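Alpha-ketoglutarate-dependent 2,4-dichlorophenoxyacetate dioxygenase (Bradyrhizobium diazoefficiens, PDB 5BKE) probably acts as a metal- and 2-oxoglutarate-dependent dioxygenase of the TfdA family, degrading aryloxyalkanoate herbicides. Local coordinates at residues V135-G140 with Q271-D276; V13-G18 with V44-D49; E53-F58 with L129-V134. All blocks are in the same frame, centred on the assembly; numbering follows the deposited sequence.

Interactions 2 and 3 are built on one mixed sheet, and interaction 1 joins the loops beside it. V13-G18 with V44-D49 pairs neighbouring strands near one edge of the sheet; helix 52-59, which soon follows strand 42-45 in the chain, packs on strand 127-132 in interaction 3, where F58 CZ lies 4.0 Å from F45 CZ of interaction 2. Interactions 1 and 3 share a seam: R133 N is 2.8 Å from D276 O, at a beta bulge. Both also meet N-oxalylglycine, R275 through its guanidinium and L130 through its methyls, with these side chains about 10 Å and 7 Å from the manganese. Interaction 2 is more remote, the side chain of V44 lying about 12 Å from the ligand.

Interaction 1: residues V135-G140 with Q271-D276; sequences VNPTGG and QSQPRD. With OGA (N-oxalylglycine), chain O.
R275 leaves its backbone with CG anti to the backbone N (chi1 -172°) and runs extended as far as NE, its CG passing 3.8 Å from CB of N136. The CG of N136 is likewise anti to its own N, and OD1 takes the N-H of T138 (T138 N to N136 OD1 2.9 Å), an Asx turn at the bend of the loop. Beyond N136 the guanidinium meets a carboxylate of N-oxalylglycine with two nearly straight bonds, R275 NH1 to O3 at 2.8 Å and R275 NH2 to O4 at 3.0 Å. R275 NH2 also donates to G140 O at 2.9 Å, a more bent bond with the oxygen 29° out of the guanidinium plane. R275 NE gives its hydrogen to an in-plane water 2.8 Å away, so each nitrogen has a partner; Y269 adds a cation-pi contact. An alanine at R275 would probably leave the ligand carboxylate without this paired positive charge and would take from G140 O the N-H of NH2. Farther out, a second water donates to both V135 O and P274 O, and Q273 OE1 rests 3.4 Å from P137 CG. An arginine holding the carboxylate remote from the metal is characteristic of the 2-oxoglutarate site of this dioxygenase family, here occupied by the analogue N-oxalylglycine.

Interaction 2: residues V13-G18 with V44-D49; sequences VGQVSG and VFHDQD
V44 pairs with the strand of Q15 through both of its backbone polar groups. Its N-H goes to the residue before Q15, with V44 N 2.9 Å from G14 O, and its carbonyl takes the N-H of the residue after, V16 N to V44 O at 2.9 Å and almost straight (176°). This reach to both neighbours of one residue is the parallel-sheet pattern. Between the two bonds the CA-H of Q15 also approaches the carbonyl, Q15 CA to V44 O 3.5 Å. The V44 side chain meets V13 by a methyl, CG2 to V13 CG1 4.1 Å, and Y245 and H247 of strand 244-247 pack on it as well. F45 turns to the other face of the sheet. With its CG anti to the carbonyl carbon (chi1 -66°), the F45 side chain lies beside that of V16, pointing the same way. V16 CB sits over one ring face in a CH-pi contact, 3.9 Å from the F45 ring centroid and shifted toward the rim, while V16 CG1 touches F45 CE2 at 3.6 Å. Next, H46 NE2 donates a weak bond to Q15 OE1 at 3.0 Å; the oxygen lies in plane at the ring edge, with amide and imidazole planes 83° apart. The stronger partner of this ring is D253, hydrogen-bonded to ND1 through OD1, which probably fixes its rotation. Q48 then folds back, its amide hydrogen-bonded to the backbone of L19 and L21. Strands 14-17 and 42-45, linked through helix 27-40, form a beta-alpha-beta crossover with its two parallel strands adjacent in the mixed sheet.

Interaction 3: residues E53-F58 with L129-V134; sequences EQQMAF and LLSARV. With OGA (N-oxalylglycine), chain O.
R133 and Q55 make the strongest polar link between strand and helix. R133 NH1 donates to Q55 OE1 at 3.0 Å, nearly along the C=O axis, although the guanidinium and amide planes are 63° apart. The same NH1 has a salt bridge to D52, and R133 NE donates to S131 OG at 2.8 Å with the hydroxyl oxygen in the guanidinium plane, so S131 and Q55 hold the arginine along one edge, at NE and NH1. Q55 reaches the strand because its CG is anti to the backbone N (chi1 -175°) and the chain stays extended. Its NE2 gives a weak, bent bond to L129 O at 2.9 Å and a further bond to R278 O. With both ends of the amide engaged, its flip is probably settled. S131 CB packs tightly against the same amide, 3.1 Å from Q55 OE1. Farther along the helix F58 CD2 touches L129 CD2 at 3.4 Å, the methyl lying obliquely to the ring. L130 points the other way, its CD1 3.8 Å from O2 of N-oxalylglycine, so adjacent strand residues serve helix and pocket. Helix 53-58 runs roughly antiparallel to strand 129-132, axes 9.9 Å apart at 155°. M256 of strand 254-258 packs on F58 and L129, F62 meets the F58 ring edge-to-face, and strand 276-281 flanks the other edge, where R133 and V134 bulge opposite D276.

Interaction 1: residues V135-G140 with Q271-D276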
# COMPACT_ATOMS: atom_id res chain seq x y z
N VAL C 135 47.25 24.96 -9.80
CA VAL C 135 46.03 24.72 -10.57
C VAL C 135 46.24 25.17 -12.01
O VAL C 135 46.64 26.30 -12.25
CB VAL C 135 44.79 25.43 -9.95
CG1 VAL C 135 43.57 25.41 -10.89
CG2 VAL C 135 44.43 24.81 -8.61
N ASN C 136 46.00 24.25 -12.94
CA ASN C 136 45.94 24.58 -14.35
C ASN C 136 44.59 25.27 -14.63
O ASN C 136 43.54 24.66 -14.44
CB ASN C 136 46.11 23.30 -15.18
CG ASN C 136 46.27 23.57 -16.67
OD1 ASN C 136 45.58 24.42 -17.26
ND2 ASN C 136 47.17 22.83 -17.30
N PRO C 137 44.62 26.55 -15.07
CA PRO C 137 43.37 27.29 -15.29
C PRO C 137 42.65 27.00 -16.62
O PRO C 137 41.55 27.52 -16.83
CB PRO C 137 43.83 28.75 -15.23
CG PRO C 137 45.22 28.72 -15.78
CD PRO C 137 45.81 27.39 -15.35
N THR C 138 43.25 26.19 -17.50
CA THR C 138 42.64 25.86 -18.79
C THR C 138 42.28 24.38 -18.83
O THR C 138 43.02 23.55 -19.39
CB THR C 138 43.55 26.24 -20.00
OG1 THR C 138 44.01 27.58 -19.85
CG2 THR C 138 42.79 26.12 -21.34
N GLY C 139 41.14 24.06 -18.21
CA GLY C 139 40.61 22.69 -18.18
C GLY C 139 41.07 21.86 -17.00
O GLY C 139 41.42 22.40 -15.93
N GLY C 140 41.07 20.54 -17.19
CA GLY C 140 41.50 19.59 -16.16
C GLY C 140 40.60 19.48 -14.93
O GLY C 140 41.10 19.30 -13.81
N GLN C 271 48.45 21.46 -22.05
CA GLN C 271 49.69 20.82 -21.60
C GLN C 271 50.88 21.79 -21.38
O GLN C 271 51.77 21.51 -20.56
CB GLN C 271 50.04 19.63 -22.53
CG GLN C 271 51.27 18.78 -22.15
CD GLN C 271 51.39 18.42 -20.67
OE1 GLN C 271 50.42 18.02 -20.01
NE2 GLN C 271 52.60 18.55 -20.14
N SER C 272 50.85 22.95 -22.04
CA SER C 272 51.90 23.97 -21.89
C SER C 272 51.94 24.69 -20.53
O SER C 272 52.94 25.33 -20.19
CB SER C 272 51.83 24.99 -23.04
OG SER C 272 50.60 25.69 -23.01
N GLN C 273 50.86 24.58 -19.75
CA GLN C 273 50.78 25.21 -18.42
C GLN C 273 50.95 24.23 -17.25
O GLN C 273 50.47 23.09 -17.34
CB GLN C 273 49.48 25.99 -18.27
CG GLN C 273 49.57 27.36 -18.91
CD GLN C 273 48.27 28.12 -18.81
OE1 GLN C 273 47.98 28.73 -17.78
NE2 GLN C 273 47.49 28.09 -19.88
N PRO C 274 51.63 24.65 -16.16
CA PRO C 274 51.90 23.71 -15.06
C PRO C 274 50.61 23.21 -14.38
O PRO C 274 49.64 23.96 -14.25
CB PRO C 274 52.75 24.52 -14.09
CG PRO C 274 52.42 25.94 -14.37
CD PRO C 274 52.16 26.00 -15.85
N ARG C 275 50.61 21.94 -14.00
CA ARG C 275 49.51 21.34 -13.26
C ARG C 275 50.15 20.45 -12.22
O ARG C 275 50.51 19.32 -12.52
CB ARG C 275 48.60 20.54 -14.19
CG ARG C 275 47.32 20.06 -13.51
CD ARG C 275 46.34 19.45 -14.49
NE ARG C 275 45.04 19.21 -13.86
CZ ARG C 275 44.66 18.04 -13.33
NH1 ARG C 275 45.47 16.98 -13.34
NH2 ARG C 275 43.45 17.95 -12.78
N ASP C 276 50.31 20.96 -11.00
CA ASP C 276 50.96 20.22 -9.93
C ASP C 276 49.92 19.59 -9.00
O ASP C 276 49.38 20.25 -8.09
CB ASP C 276 51.97 21.10 -9.17
CG ASP C 276 52.88 20.31 -8.24
OD1 ASP C 276 52.66 19.09 -8.04
OD2 ASP C 276 53.82 20.92 -7.68
C1 OGA O . 44.61 10.22 -9.81
C2 OGA O . 43.93 10.79 -10.95
C4 OGA O . 43.28 12.86 -12.10
C5 OGA O . 43.70 14.30 -11.97
O1 OGA O . 44.37 9.02 -9.54
O2 OGA O . 45.37 10.95 -9.13
O2' OGA O . 43.49 10.03 -11.80
O3 OGA O . 44.93 14.55 -12.02
N1 OGA O . 43.79 12.11 -10.97
O4 OGA O . 42.82 15.18 -11.82
O HOH W 1 48.91 26.46 -14.07
O HOH W 2 43.46 21.47 -13.75

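Interaction 2: residues V13-G18 with V44-D49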
# COMPACT_ATOMS: atom_id res chain seq x y z
N VAL C 13 28.94 12.34 -2.72
CA VAL C 13 29.88 13.49 -2.59
C VAL C 13 29.53 14.40 -1.42
O VAL C 13 28.45 15.02 -1.41
CB VAL C 13 30.09 14.32 -3.90
CG1 VAL C 13 31.21 15.35 -3.74
CG2 VAL C 13 30.38 13.43 -5.09
N GLY C 14 30.43 14.47 -0.45
CA GLY C 14 30.30 15.41 0.66
C GLY C 14 31.41 16.45 0.73
O GLY C 14 32.58 16.16 0.47
N GLN C 15 31.02 17.67 1.09
CA GLN C 15 31.97 18.75 1.35
C GLN C 15 32.19 18.83 2.85
O GLN C 15 31.23 18.93 3.62
CB GLN C 15 31.48 20.09 0.80
CG GLN C 15 32.45 21.24 0.99
CD GLN C 15 32.03 22.49 0.23
OE1 GLN C 15 32.01 22.51 -1.00
NE2 GLN C 15 31.71 23.54 0.98
N VAL C 16 33.46 18.77 3.25
CA VAL C 16 33.81 18.75 4.67
C VAL C 16 34.42 20.08 5.11
O VAL C 16 35.30 20.62 4.45
CB VAL C 16 34.78 17.60 5.01
CG1 VAL C 16 34.95 17.47 6.51
CG2 VAL C 16 34.28 16.28 4.42
N SER C 17 33.96 20.58 6.26
CA SER C 17 34.53 21.80 6.83
C SER C 17 34.85 21.60 8.30
O SER C 17 34.33 20.68 8.93
CB SER C 17 33.58 22.99 6.63
OG SER C 17 32.29 22.69 7.13
N GLY C 18 35.72 22.45 8.84
CA GLY C 18 36.04 22.43 10.27
C GLY C 18 37.26 21.60 10.63
O GLY C 18 37.62 21.52 11.80
N VAL C 44 35.34 16.37 -0.29
CA VAL C 44 35.96 17.59 -0.80
C VAL C 44 36.33 18.47 0.39
O VAL C 44 35.47 18.78 1.22
CB VAL C 44 35.00 18.35 -1.76
CG1 VAL C 44 35.59 19.69 -2.22
CG2 VAL C 44 34.64 17.49 -2.96
N PHE C 45 37.60 18.83 0.50
CA PHE C 45 38.07 19.73 1.55
C PHE C 45 38.62 20.93 0.82
O PHE C 45 39.42 20.78 -0.11
CB PHE C 45 39.21 19.10 2.38
CG PHE C 45 38.82 17.89 3.20
CD1 PHE C 45 38.65 16.63 2.61
CD2 PHE C 45 38.69 18.00 4.59
CE1 PHE C 45 38.32 15.52 3.38
CE2 PHE C 45 38.35 16.89 5.36
CZ PHE C 45 38.16 15.65 4.75
N HIS C 46 38.21 22.13 1.22
CA HIS C 46 38.77 23.36 0.66
C HIS C 46 39.88 23.93 1.56
O HIS C 46 39.91 23.65 2.76
CB HIS C 46 37.66 24.41 0.41
CG HIS C 46 36.63 23.98 -0.59
ND1 HIS C 46 36.92 23.73 -1.91
CD2 HIS C 46 35.30 23.74 -0.45
CE1 HIS C 46 35.83 23.37 -2.55
NE2 HIS C 46 34.83 23.37 -1.69
N ASP C 47 40.78 24.72 0.97
CA ASP C 47 41.82 25.45 1.71
C ASP C 47 42.64 24.54 2.63
O ASP C 47 42.68 24.73 3.85
CB ASP C 47 41.22 26.63 2.50
CG ASP C 47 40.32 27.51 1.64
OD1 ASP C 47 40.84 28.20 0.74
OD2 ASP C 47 39.08 27.50 1.88
N GLN C 48 43.25 23.52 2.04
CA GLN C 48 44.12 22.62 2.79
C GLN C 48 45.54 22.74 2.26
O GLN C 48 45.99 21.92 1.45
CB GLN C 48 43.58 21.18 2.75
CG GLN C 48 42.18 21.00 3.33
CD GLN C 48 42.05 21.36 4.81
OE1 GLN C 48 43.01 21.27 5.58
NE2 GLN C 48 40.85 21.75 5.22
N ASP C 49 46.21 23.80 2.70
CA ASP C 49 47.57 24.14 2.29
C ASP C 49 48.54 23.23 3.05
O ASP C 49 49.07 23.59 4.11
CB ASP C 49 47.85 25.62 2.58
CG ASP C 49 49.21 26.10 2.06
OD1 ASP C 49 49.96 25.34 1.41
OD2 ASP C 49 49.52 27.29 2.30

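Interaction 3: residues E53-F58 with L129-V134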
# COMPACT_ATOMS: atom_id res chain seq x y z
N GLU C 53 54.25 15.42 3.38
CA GLU C 53 54.23 14.67 4.63
C GLU C 53 52.92 14.80 5.41
O GLU C 53 52.41 13.80 5.93
CB GLU C 53 55.44 15.03 5.50
CG GLU C 53 56.76 14.51 4.92
CD GLU C 53 57.99 14.82 5.78
OE1 GLU C 53 57.98 15.81 6.56
OE2 GLU C 53 58.97 14.05 5.68
N GLN C 54 52.38 16.02 5.49
CA GLN C 54 51.12 16.25 6.20
C GLN C 54 49.96 15.50 5.51
O GLN C 54 49.11 14.92 6.18
CB GLN C 54 50.82 17.75 6.35
CG GLN C 54 51.64 18.46 7.41
CD GLN C 54 51.69 19.98 7.22
OE1 GLN C 54 51.28 20.51 6.18
NE2 GLN C 54 52.21 20.69 8.21
N GLN C 55 49.98 15.51 4.18
CA GLN C 55 49.00 14.81 3.35
C GLN C 55 49.01 13.30 3.58
O GLN C 55 47.95 12.68 3.71
CB GLN C 55 49.23 15.13 1.87
CG GLN C 55 48.20 14.56 0.90
CD GLN C 55 48.47 14.96 -0.54
OE1 GLN C 55 49.13 15.97 -0.81
NE2 GLN C 55 47.95 14.17 -1.49
N MET C 56 50.22 12.72 3.61
CA MET C 56 50.37 11.28 3.80
C MET C 56 49.98 10.87 5.22
O MET C 56 49.31 9.84 5.41
CB MET C 56 51.78 10.82 3.42
CG MET C 56 52.08 9.34 3.65
SD MET C 56 51.01 8.22 2.71
CE MET C 56 51.67 8.39 1.05
N ALA C 57 50.38 11.67 6.20
CA ALA C 57 49.97 11.45 7.60
C ALA C 57 48.44 11.40 7.76
O ALA C 57 47.92 10.57 8.52
CB ALA C 57 50.59 12.50 8.52
N PHE C 58 47.74 12.27 7.03
CA PHE C 58 46.28 12.27 6.99
C PHE C 58 45.79 10.94 6.43
O PHE C 58 44.96 10.28 7.05
CB PHE C 58 45.73 13.48 6.19
CG PHE C 58 44.22 13.46 5.99
CD1 PHE C 58 43.33 13.31 7.06
CD2 PHE C 58 43.68 13.62 4.71
CE1 PHE C 58 41.95 13.30 6.85
CE2 PHE C 58 42.30 13.61 4.50
CZ PHE C 58 41.43 13.45 5.58
N LEU C 129 43.91 10.22 -2.31
CA LEU C 129 43.81 11.58 -1.76
C LEU C 129 44.59 12.57 -2.62
O LEU C 129 45.82 12.53 -2.64
CB LEU C 129 44.31 11.62 -0.32
CG LEU C 129 43.60 10.77 0.74
CD1 LEU C 129 44.01 9.30 0.74
CD2 LEU C 129 43.88 11.39 2.10
N LEU C 130 43.88 13.47 -3.31
CA LEU C 130 44.49 14.38 -4.28
C LEU C 130 44.52 15.84 -3.84
O LEU C 130 43.49 16.45 -3.55
CB LEU C 130 43.80 14.24 -5.64
CG LEU C 130 44.50 14.82 -6.87
CD1 LEU C 130 45.81 14.10 -7.13
CD2 LEU C 130 43.60 14.72 -8.09
N SER C 131 45.74 16.39 -3.81
CA SER C 131 46.00 17.76 -3.38
C SER C 131 46.41 18.63 -4.57
O SER C 131 47.25 18.22 -5.38
CB SER C 131 47.06 17.76 -2.29
OG SER C 131 47.52 19.05 -1.98
N ALA C 132 45.77 19.80 -4.69
CA ALA C 132 46.04 20.75 -5.77
C ALA C 132 47.09 21.78 -5.35
O ALA C 132 46.83 22.67 -4.53
CB ALA C 132 44.75 21.45 -6.20
N ARG C 133 48.30 21.64 -5.90
CA ARG C 133 49.43 22.48 -5.49
C ARG C 133 49.63 23.65 -6.44
O ARG C 133 49.90 24.77 -5.99
CB ARG C 133 50.71 21.65 -5.35
CG ARG C 133 50.58 20.45 -4.41
CD ARG C 133 50.23 20.84 -2.98
NE ARG C 133 50.24 19.66 -2.11
CZ ARG C 133 51.33 19.16 -1.52
NH1 ARG C 133 51.23 18.08 -0.76
NH2 ARG C 133 52.52 19.74 -1.70
N VAL C 134 49.50 23.39 -7.74
CA VAL C 134 49.40 24.42 -8.78
C VAL C 134 48.23 24.05 -9.69
O VAL C 134 48.21 22.96 -10.28
CB VAL C 134 50.71 24.59 -9.62
CG1 VAL C 134 50.55 25.68 -10.68
CG2 VAL C 134 51.92 24.90 -8.72
C1 OGA O . 44.61 10.22 -9.81
C2 OGA O . 43.93 10.79 -10.95
C4 OGA O . 43.28 12.86 -12.10
C5 OGA O . 43.70 14.30 -11.97
O1 OGA O . 44.37 9.02 -9.54
O2 OGA O . 45.37 10.95 -9.13
O2' OGA O . 43.49 10.03 -11.80
O3 OGA O . 44.93 14.55 -12.02
N1 OGA O . 43.79 12.11 -10.97
O4 OGA O . 42.82 15.18 -11.82